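Local structure of BIS(5'-nucleosyl)-tetraphosphatase (Diadenosine tetraphosphatase), putative (Plasmodium falciparum, 5CFJ) at residues A8-C14 with T97-L103; Y81-L85 with S135-L139; W44-K48 with K94-Y98. The protein probably hydrolyses diadenosine tetraphosphate asymmetrically, to ATP and AMP, as a member of the Nudix hydrolase family. All coordinates share one frame; numbering follows the deposited sequence. Where two conformers were deposited one is given.

Contact 1 of 3, residues A8-C14 with T97-L103; sequences AFGILLC and TYYLAML
Phe-9 and Tyr-99 run alongside each other in the same sense on one face of a parallel strand pair, 8-14 with 97-103, in the central mixed sheet of the Nudix fold. Phe-9 CD2 meets Tyr-99 OH at 3.7 Å, while its other neighbour, Thr-97 CB, comes against the ring at a slant. Tyr-99 has CG turned back beside its own backbone N (chi1 -53°), which turns the ring edge toward the opposite strand, where Gly-10 O lies near the ring plane, 3.4 Å from CD1. Ile-11 lies roughly perpendicular to Tyr-99, and its CG2 branch packs on Ala-101 CB at 3.6 Å. This face is covered by helix 57-69, with Ala-61 under both Ile-11 and Tyr-99. On the other face Leu-12 CD2 touches Leu-100 CD1, and Cys-14 SG rests on Met-102 CB (4.0 Å); helix 134-147 covers Leu-12 and Leu-100. Where Tyr-98 leans toward the partner strand, Gly-10 presents only backbone. Seven backbone hydrogen bonds join the strands. At one end a water donates to Ala-8 O and also bonds Thr-97 OG1, which has Thr-84 as a second partner; at the other, Leu-103 N donates to Cys-14 O at 2.8 Å.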
loop_
_atom_site.group_PDB
_atom_site.type_symbol
_atom_site.label_atom_id
_atom_site.label_comp_id
_atom_site.label_asym_id
_atom_site.label_seq_id
_atom_site.Cartn_x
_atom_site.Cartn_y
_atom_site.Cartn_z
ATOM N N ALA A 8 5.206 -3.151 10.780
ATOM C CA ALA A 8 5.519 -2.541 9.500
ATOM C C ALA A 8 4.631 -1.340 9.237
ATOM O O ALA A 8 3.583 -1.169 9.864
ATOM C CB ALA A 8 5.383 -3.555 8.370
ATOM N N PHE A 9 5.064 -0.527 8.281
ATOM C CA PHE A 9 4.458 0.757 7.986
ATOM C C PHE A 9 4.532 0.972 6.490
ATOM O O PHE A 9 5.571 0.731 5.872
ATOM C CB PHE A 9 5.189 1.873 8.743
ATOM C CG PHE A 9 5.236 1.634 10.217
ATOM C CD1 PHE A 9 6.235 0.851 10.769
ATOM C CD2 PHE A 9 4.235 2.118 11.044
ATOM C CE1 PHE A 9 6.252 0.587 12.123
ATOM C CE2 PHE A 9 4.253 1.854 12.397
ATOM C CZ PHE A 9 5.267 1.094 12.932
ATOM N N GLY A 10 3.437 1.429 5.899
ATOM C CA GLY A 10 3.410 1.634 4.469
ATOM C C GLY A 10 2.491 2.745 4.038
ATOM O O GLY A 10 1.672 3.245 4.812
ATOM N N ILE A 11 2.640 3.137 2.784
ATOM C CA ILE A 11 1.738 4.105 2.187
ATOM C C ILE A 11 0.726 3.333 1.356
ATOM O O ILE A 11 1.094 2.576 0.457
ATOM C CB ILE A 11 2.466 5.144 1.300
ATOM C CG1 ILE A 11 3.478 5.966 2.114
ATOM C CG2 ILE A 11 1.450 6.046 0.585
ATOM C CD1 ILE A 11 2.836 6.900 3.148
ATOM N N LEU A 12 -0.551 3.498 1.677
ATOM C CA LEU A 12 -1.610 3.034 0.795
ATOM C C LEU A 12 -1.782 4.119 -0.258
ATOM O O LEU A 12 -2.489 5.111 -0.058
ATOM C CB LEU A 12 -2.904 2.762 1.559
ATOM C CG LEU A 12 -4.072 2.269 0.711
ATOM C CD1 LEU A 12 -3.718 0.942 0.047
ATOM C CD2 LEU A 12 -5.322 2.144 1.572
ATOM N N LEU A 13 -1.052 3.950 -1.349
ATOM C CA LEU A 13 -0.999 4.931 -2.418
ATOM C C LEU A 13 -2.146 4.692 -3.385
ATOM O O LEU A 13 -2.301 3.590 -3.915
ATOM C CB LEU A 13 0.348 4.868 -3.142
ATOM C CG LEU A 13 0.616 5.987 -4.142
ATOM C CD1 LEU A 13 0.714 7.342 -3.428
ATOM C CD2 LEU A 13 1.895 5.698 -4.922
ATOM N N CYS A 14 -2.960 5.718 -3.600
ATOM C CA CYS A 14 -4.098 5.620 -4.502
ATOM C C CYS A 14 -4.004 6.660 -5.607
ATOM O O CYS A 14 -3.199 7.586 -5.533
ATOM C CB CYS A 14 -5.424 5.766 -3.742
ATOM S SG CYS A 14 -5.826 7.414 -3.163
ATOM N N THR A 97 0.719 -0.760 9.663
ATOM C CA THR A 97 -0.052 0.467 9.603
ATOM C C THR A 97 0.108 1.097 8.235
ATOM O O THR A 97 1.232 1.308 7.780
ATOM C CB THR A 97 0.390 1.446 10.681
ATOM O OG1 THR A 97 0.208 0.839 11.964
ATOM C CG2 THR A 97 -0.420 2.725 10.628
ATOM N N TYR A 98 -1.019 1.354 7.573
ATOM C CA TYR A 98 -1.032 2.007 6.271
ATOM C C TYR A 98 -1.569 3.421 6.401
ATOM O O TYR A 98 -2.570 3.647 7.087
ATOM C CB TYR A 98 -1.890 1.227 5.279
ATOM C CG TYR A 98 -1.321 -0.111 4.901
ATOM C CD1 TYR A 98 -0.288 -0.210 3.976
ATOM C CD2 TYR A 98 -1.814 -1.287 5.466
ATOM C CE1 TYR A 98 0.231 -1.441 3.616
ATOM C CE2 TYR A 98 -1.303 -2.519 5.107
ATOM C CZ TYR A 98 -0.275 -2.592 4.189
ATOM O OH TYR A 98 0.251 -3.816 3.820
ATOM N N TYR A 99 -0.905 4.349 5.716
ATOM C CA TYR A 99 -1.294 5.758 5.664
ATOM C C TYR A 99 -1.729 6.048 4.241
ATOM O O TYR A 99 -0.972 5.806 3.310
ATOM C CB TYR A 99 -0.127 6.669 6.058
ATOM C CG TYR A 99 0.504 6.313 7.391
ATOM C CD1 TYR A 99 1.535 5.388 7.462
ATOM C CD2 TYR A 99 0.057 6.885 8.575
ATOM C CE1 TYR A 99 2.117 5.049 8.666
ATOM C CE2 TYR A 99 0.637 6.549 9.794
ATOM C CZ TYR A 99 1.658 5.625 9.823
ATOM O OH TYR A 99 2.242 5.275 11.010
ATOM N N LEU A 100 -2.940 6.553 4.062
ATOM C CA LEU A 100 -3.462 6.821 2.725
ATOM C C LEU A 100 -2.811 8.042 2.094
ATOM O O LEU A 100 -2.633 9.067 2.752
ATOM C CB LEU A 100 -4.971 7.023 2.794
ATOM C CG LEU A 100 -5.752 7.212 1.487
ATOM C CD1 LEU A 100 -5.696 5.973 0.601
ATOM C CD2 LEU A 100 -7.193 7.587 1.778
ATOM N N ALA A 101 -2.470 7.945 0.817
ATOM C CA ALA A 101 -1.962 9.097 0.078
ATOM C C ALA A 101 -2.476 9.050 -1.348
ATOM O O ALA A 101 -2.656 7.966 -1.900
ATOM C CB ALA A 101 -0.443 9.122 0.091
ATOM N N MET A 102 -2.718 10.212 -1.942
ATOM C CA MET A 102 -3.147 10.253 -3.328
ATOM C C MET A 102 -2.026 10.748 -4.224
ATOM O O MET A 102 -1.486 11.844 -4.052
ATOM C CB MET A 102 -4.378 11.131 -3.505
ATOM C CG MET A 102 -5.006 10.972 -4.880
ATOM S SD MET A 102 -6.411 12.070 -5.111
ATOM C CE MET A 102 -7.490 11.552 -3.780
ATOM N N LEU A 103 -1.675 9.905 -5.184
ATOM C CA LEU A 103 -0.682 10.242 -6.174
ATOM C C LEU A 103 -1.276 11.332 -7.048
ATOM O O LEU A 103 -2.378 11.182 -7.564
ATOM C CB LEU A 103 -0.316 9.010 -6.989
ATOM C CG LEU A 103 0.850 9.143 -7.961
ATOM C CD1 LEU A 103 2.162 9.406 -7.231
ATOM C CD2 LEU A 103 0.923 7.884 -8.786
HETATM O O HOH W 1 2.074 -1.098 12.476
#

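Contact 2 of 3, residues Y81-L85 with S135-L139; sequences YQKTL and SLADL
Leu-139 CD1 is the bump that fits the notch between Tyr-81 and Lys-83 on strand 81-85. It comes to the edge of the Tyr-81 ring, in the ring plane, 3.9 Å from CE1 and 3.8 Å from OH, and beside that wall it meets Lys-83 CB, also at 3.8 Å. The side chains of Leu-139 and Lys-83 run alongside in opposing senses, the lysine heading outward past the leucine as a straight, extended chain.

One residue pair further along the strand the roles reverse, and the strand supplies the bump. Leu-85 has CG beside its backbone N (chi1 -52°), and from there CD1 enters a hollow at the first turn of helix segment 135-139. Ser-135 CB lines it at 3.9 Å, Ser-135 O and Leu-136 CD2 add further wall, and Leu-139 CD2 closes it more loosely. The two leucine branches of residue 139 thus serve different neighbours, CD1 the strand's notch and CD2 the rim of the Leu-85 pocket.

At the border a water bridges the segments, accepting from Lys-83 NZ and donating to Ser-135 O, 2.7 Å in each case. That carbonyl also receives the helical bond from Leu-139 N, so two donors grip it. Lys-83 NZ forms a salt bridge with Glu-142, about one turn beyond Leu-139. Leu-139 reaches beyond the strand to Tyr-98 on the adjoining strand.

Tyr-81, Lys-83 and Leu-85 face the helix, whereas Gln-82 and Thr-84 point away from it. The axes of the two short segments approach to 9.8 Å and run nearly antiparallel, at 168°, which is the layering of an alpha/beta/alpha sandwich: helix 134-147 lies along one face of the Nudix sheet, with Leu-85 and Leu-139 supplying much of the filling between the layers.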
loop_
_atom_site.group_PDB
_atom_site.type_symbol
_atom_site.label_atom_id
_atom_site.label_comp_id
_atom_site.label_asym_id
_atom_site.label_seq_id
_atom_site.Cartn_x
_atom_site.Cartn_y
_atom_site.Cartn_z
ATOM N N TYR A 81 -6.197 9.549 6.630
ATOM C CA TYR A 81 -6.715 8.207 6.837
ATOM C C TYR A 81 -5.559 7.268 7.118
ATOM O O TYR A 81 -4.576 7.249 6.383
ATOM C CB TYR A 81 -7.510 7.717 5.617
ATOM C CG TYR A 81 -8.022 6.305 5.773
ATOM C CD1 TYR A 81 -7.219 5.215 5.459
ATOM C CD2 TYR A 81 -9.294 6.057 6.251
ATOM C CE1 TYR A 81 -7.666 3.911 5.622
ATOM C CE2 TYR A 81 -9.753 4.756 6.418
ATOM C CZ TYR A 81 -8.933 3.690 6.096
ATOM O OH TYR A 81 -9.375 2.402 6.255
ATOM N N GLN A 82 -5.682 6.480 8.175
ATOM C CA GLN A 82 -4.726 5.415 8.447
ATOM C C GLN A 82 -5.450 4.237 9.058
ATOM O O GLN A 82 -6.510 4.392 9.676
ATOM C CB GLN A 82 -3.619 5.883 9.382
ATOM C CG GLN A 82 -4.122 6.228 10.770
ATOM C CD GLN A 82 -3.002 6.539 11.742
ATOM O OE1 GLN A 82 -2.744 5.776 12.675
ATOM N NE2 GLN A 82 -2.341 7.673 11.540
ATOM N N LYS A 83 -4.885 3.053 8.884
ATOM C CA LYS A 83 -5.444 1.882 9.540
ATOM C C LYS A 83 -4.342 0.907 9.872
ATOM O O LYS A 83 -3.436 0.672 9.069
ATOM C CB LYS A 83 -6.508 1.194 8.677
ATOM C CG LYS A 83 -7.276 0.098 9.442
ATOM C CD LYS A 83 -8.396 -0.551 8.646
ATOM C CE LYS A 83 -9.144 -1.544 9.528
ATOM N NZ LYS A 83 -10.267 -2.228 8.826
ATOM N N THR A 84 -4.447 0.318 11.055
ATOM C CA THR A 84 -3.526 -0.712 11.491
ATOM C C THR A 84 -4.209 -2.070 11.366
ATOM O O THR A 84 -5.314 -2.278 11.863
ATOM C CB THR A 84 -3.066 -0.453 12.923
ATOM O OG1 THR A 84 -2.386 0.808 12.970
ATOM C CG2 THR A 84 -2.119 -1.521 13.380
ATOM N N LEU A 85 -3.546 -2.979 10.669
ATOM C CA LEU A 85 -4.003 -4.348 10.493
ATOM C C LEU A 85 -3.157 -5.262 11.340
ATOM O O LEU A 85 -1.947 -5.235 11.244
ATOM C CB LEU A 85 -3.891 -4.774 9.028
ATOM C CG LEU A 85 -4.527 -3.871 7.979
ATOM C CD1 LEU A 85 -4.366 -4.475 6.595
ATOM C CD2 LEU A 85 -5.989 -3.617 8.297
ATOM N N SER A 135 -8.285 -8.576 5.573
ATOM C CA SER A 135 -7.821 -7.321 6.176
ATOM C C SER A 135 -7.487 -6.255 5.126
ATOM O O SER A 135 -7.891 -5.083 5.247
ATOM C CB SER A 135 -6.601 -7.580 7.066
ATOM O OG SER A 135 -5.573 -8.252 6.353
ATOM N N LEU A 136 -6.766 -6.672 4.089
ATOM C CA LEU A 136 -6.357 -5.765 3.020
ATOM C C LEU A 136 -7.511 -5.398 2.101
ATOM O O LEU A 136 -7.651 -4.236 1.700
ATOM C CB LEU A 136 -5.228 -6.376 2.187
ATOM C CG LEU A 136 -3.803 -6.114 2.650
ATOM C CD1 LEU A 136 -2.823 -6.757 1.697
ATOM C CD2 LEU A 136 -3.551 -4.614 2.759
ATOM N N ALA A 137 -8.330 -6.390 1.761
ATOM C CA ALA A 137 -9.492 -6.129 0.918
ATOM C C ALA A 137 -10.385 -5.063 1.569
ATOM O O ALA A 137 -10.846 -4.073 0.942
ATOM C CB ALA A 137 -10.263 -7.418 0.680
ATOM N N ASP A 138 -10.599 -5.263 2.861
ATOM C CA ASP A 138 -11.453 -4.378 3.616
ATOM C C ASP A 138 -10.808 -3.007 3.751
ATOM O O ASP A 138 -11.505 -1.996 3.679
ATOM C CB ASP A 138 -11.770 -4.964 4.987
ATOM C CG ASP A 138 -12.641 -6.197 4.895
ATOM O OD1 ASP A 138 -13.201 -6.445 3.806
ATOM O OD2 ASP A 138 -12.769 -6.916 5.900
ATOM N N LEU A 139 -9.481 -2.961 3.917
ATOM C CA LEU A 139 -8.768 -1.691 3.904
ATOM C C LEU A 139 -9.089 -0.916 2.636
ATOM O O LEU A 139 -9.354 0.292 2.693
ATOM C CB LEU A 139 -7.266 -1.927 4.014
ATOM C CG LEU A 139 -6.363 -0.701 3.865
ATOM C CD1 LEU A 139 -6.536 0.268 5.033
ATOM C CD2 LEU A 139 -4.910 -1.134 3.736
HETATM O O HOH W 2 -9.143 -4.394 7.575
#

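Contact 3 of 3, residues W44-K48 with K94-Y98; sequences WTPPK and KETTY. With SO4 (sulfate ion), chain B; SO4 (sulfate ion), chain C.
Lys-48 passes the hydroxyl end of Tyr-98, crossing it obliquely with CD 3.3 Å from Tyr-98 OH. The same CD lies 3.7 Å from Thr-96 CG2, which itself sits over one face of the tyrosine ring, offset toward the rim. Pro-46 is on the opposite side of the ring plane, its side chain set across that of the tyrosine, with CG 3.6 Å from Tyr-98 CE1.

Beyond the hydroxyl Lys-48 bends at its last torsion (chi4 57°), turning NZ to a bound sulfate: it donates to O1 of the chain B sulfate at 2.8 Å and more weakly to O2. Lys-94, in one of two conformers, reaches the same ion as a fully extended chain, NZ to O2 2.8 Å. A water accepts from both ammonium groups. The sulfate probably came from the crystallisation liquor; where it sits is consistent with a pocket able to take a phosphate.

Segment 44-48 leads directly into the sequence of the Nudix box, the loop-helix-loop signature of the family, and on helix 57-69 Glu-68 bonds Lys-48 N while Pro-47, facing away from Tyr-98, packs on the same helix. Further out, Tyr-87 OH and His-43 NE2 also bond the chain B sulfate, and Thr-96 OG1 bonds that same hydroxyl, holding Tyr-87 against strand 92-103. Thr-45 OG1 donates to the carbonyl of the next residue, Pro-46 O, at 2.8 Å. At the far end Trp-44 NE1 donates to O3 of a second sulfate, chain C, at 3.1 Å, an ion that Lys-36 also binds, while the indole stands edge-to-face with Tyr-130.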
loop_
_atom_site.group_PDB
_atom_site.type_symbol
_atom_site.label_atom_id
_atom_site.label_comp_id
_atom_site.label_asym_id
_atom_site.label_seq_id
_atom_site.Cartn_x
_atom_site.Cartn_y
_atom_site.Cartn_z
ATOM N N TRP A 44 0.642 -9.913 -3.041
ATOM C CA TRP A 44 0.533 -8.529 -3.465
ATOM C C TRP A 44 0.184 -7.651 -2.276
ATOM O O TRP A 44 -0.788 -7.921 -1.579
ATOM C CB TRP A 44 -0.553 -8.388 -4.519
ATOM C CG TRP A 44 -0.311 -9.097 -5.826
ATOM C CD1 TRP A 44 -0.546 -10.420 -6.104
ATOM C CD2 TRP A 44 0.158 -8.509 -7.044
ATOM N NE1 TRP A 44 -0.233 -10.687 -7.414
ATOM C CE2 TRP A 44 0.195 -9.532 -8.015
ATOM C CE3 TRP A 44 0.552 -7.217 -7.408
ATOM C CZ2 TRP A 44 0.608 -9.298 -9.322
ATOM C CZ3 TRP A 44 0.961 -6.990 -8.709
ATOM C CH2 TRP A 44 0.986 -8.025 -9.648
ATOM N N THR A 45 0.963 -6.603 -2.036
ATOM C CA THR A 45 0.662 -5.648 -0.968
ATOM C C THR A 45 1.013 -4.236 -1.421
ATOM O O THR A 45 1.753 -4.066 -2.390
ATOM C CB THR A 45 1.457 -5.942 0.340
ATOM O OG1 THR A 45 2.817 -5.523 0.190
ATOM C CG2 THR A 45 1.406 -7.414 0.743
ATOM N N PRO A 46 0.515 -3.217 -0.701
ATOM C CA PRO A 46 1.047 -1.870 -0.934
ATOM C C PRO A 46 2.513 -1.794 -0.499
ATOM O O PRO A 46 3.021 -2.716 0.147
ATOM C CB PRO A 46 0.153 -0.975 -0.055
ATOM C CG PRO A 46 -1.059 -1.822 0.262
ATOM C CD PRO A 46 -0.545 -3.223 0.324
ATOM N N PRO A 47 3.205 -0.708 -0.865
ATOM C CA PRO A 47 4.569 -0.495 -0.371
ATOM C C PRO A 47 4.586 -0.392 1.158
ATOM O O PRO A 47 3.759 0.315 1.723
ATOM C CB PRO A 47 4.975 0.831 -1.020
ATOM C CG PRO A 47 3.968 1.066 -2.115
ATOM C CD PRO A 47 2.714 0.438 -1.647
ATOM N N LYS A 48 5.512 -1.088 1.807
ATOM C CA LYS A 48 5.604 -1.108 3.262
ATOM C C LYS A 48 6.915 -1.730 3.713
ATOM O O LYS A 48 7.576 -2.427 2.938
ATOM C CB LYS A 48 4.448 -1.894 3.874
ATOM C CG LYS A 48 4.474 -3.369 3.535
ATOM C CD LYS A 48 3.470 -4.124 4.376
ATOM C CE LYS A 48 3.251 -5.531 3.847
ATOM N NZ LYS A 48 4.514 -6.315 3.785
ATOM N N LYS A 94 1.863 -10.046 13.524
ATOM C CA LYS A 94 2.322 -8.905 12.745
ATOM C C LYS A 94 1.284 -7.801 12.759
ATOM O O LYS A 94 0.078 -8.039 12.826
ATOM C CB LYS A 94 2.656 -9.290 11.296
ATOM C CG LYS A 94 3.309 -8.148 10.515
ATOM C CD LYS A 94 3.950 -8.587 9.210
ATOM C CE LYS A 94 4.678 -7.411 8.567
ATOM N NZ LYS A 94 5.379 -7.777 7.312
ATOM N N GLU A 95 1.788 -6.584 12.729
ATOM C CA GLU A 95 0.967 -5.401 12.676
ATOM C C GLU A 95 1.490 -4.498 11.574
ATOM O O GLU A 95 2.673 -4.193 11.567
ATOM C CB GLU A 95 1.015 -4.698 14.021
ATOM C CG GLU A 95 -0.256 -4.056 14.399
ATOM C CD GLU A 95 -0.316 -3.727 15.865
ATOM O OE1 GLU A 95 0.566 -2.987 16.360
ATOM O OE2 GLU A 95 -1.249 -4.224 16.524
ATOM N N THR A 96 0.626 -4.081 10.657
ATOM C CA THR A 96 1.052 -3.161 9.616
ATOM C C THR A 96 0.136 -1.953 9.621
ATOM O O THR A 96 -1.075 -2.105 9.609
ATOM C CB THR A 96 1.045 -3.812 8.233
ATOM O OG1 THR A 96 1.938 -4.932 8.244
ATOM C CG2 THR A 96 1.503 -2.812 7.187
ATOM N N THR A 97 0.719 -0.760 9.663
ATOM C CA THR A 97 -0.052 0.467 9.603
ATOM C C THR A 97 0.108 1.097 8.235
ATOM O O THR A 97 1.232 1.308 7.780
ATOM C CB THR A 97 0.390 1.446 10.681
ATOM O OG1 THR A 97 0.208 0.839 11.964
ATOM C CG2 THR A 97 -0.420 2.725 10.628
ATOM N N TYR A 98 -1.019 1.354 7.573
ATOM C CA TYR A 98 -1.032 2.007 6.271
ATOM C C TYR A 98 -1.569 3.421 6.401
ATOM O O TYR A 98 -2.570 3.647 7.087
ATOM C CB TYR A 98 -1.890 1.227 5.279
ATOM C CG TYR A 98 -1.321 -0.111 4.901
ATOM C CD1 TYR A 98 -0.288 -0.210 3.976
ATOM C CD2 TYR A 98 -1.814 -1.287 5.466
ATOM C CE1 TYR A 98 0.231 -1.441 3.616
ATOM C CE2 TYR A 98 -1.303 -2.519 5.107
ATOM C CZ TYR A 98 -0.275 -2.592 4.189
ATOM O OH TYR A 98 0.251 -3.816 3.820
HETATM S S SO4 B . 3.035 -9.417 4.902
HETATM O O1 SO4 B . 3.593 -8.922 3.647
HETATM O O2 SO4 B . 2.975 -8.364 5.908
HETATM O O3 SO4 B . 1.693 -9.938 4.652
HETATM O O4 SO4 B . 3.871 -10.512 5.391
HETATM S S SO4 C . -0.374 -13.559 -9.701
HETATM O O1 SO4 C . 0.376 -12.887 -10.760
HETATM O O2 SO4 C . 0.488 -13.780 -8.545
HETATM O O3 SO4 C . -1.504 -12.729 -9.296
HETATM O O4 SO4 C . -0.856 -14.847 -10.191
HETATM O O HOH W 3 6.549 -5.833 5.833
#

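From the N terminus, strand 6-16 is laid down first, and contact 1 closes a long loop when 97-103 returns beside 8-14. Segment 44-48 lies inside that loop; contact 3 joins it to 94-98, on the same strand 92-103, so its smaller loop falls almost wholly within the larger and shares Thr-97 and Tyr-98 with it. Contact 2 crosses both: 81-85 lies within their loops, but its partner, helix segment 135-139, comes after them. Strand 92-103 is the common element, paired with 6-16 and with 76-89 in one sheet. A probable backbone hydrogen bond from Leu-85 N to Thr-96 O links the strand of contact 2 to that of contact 3.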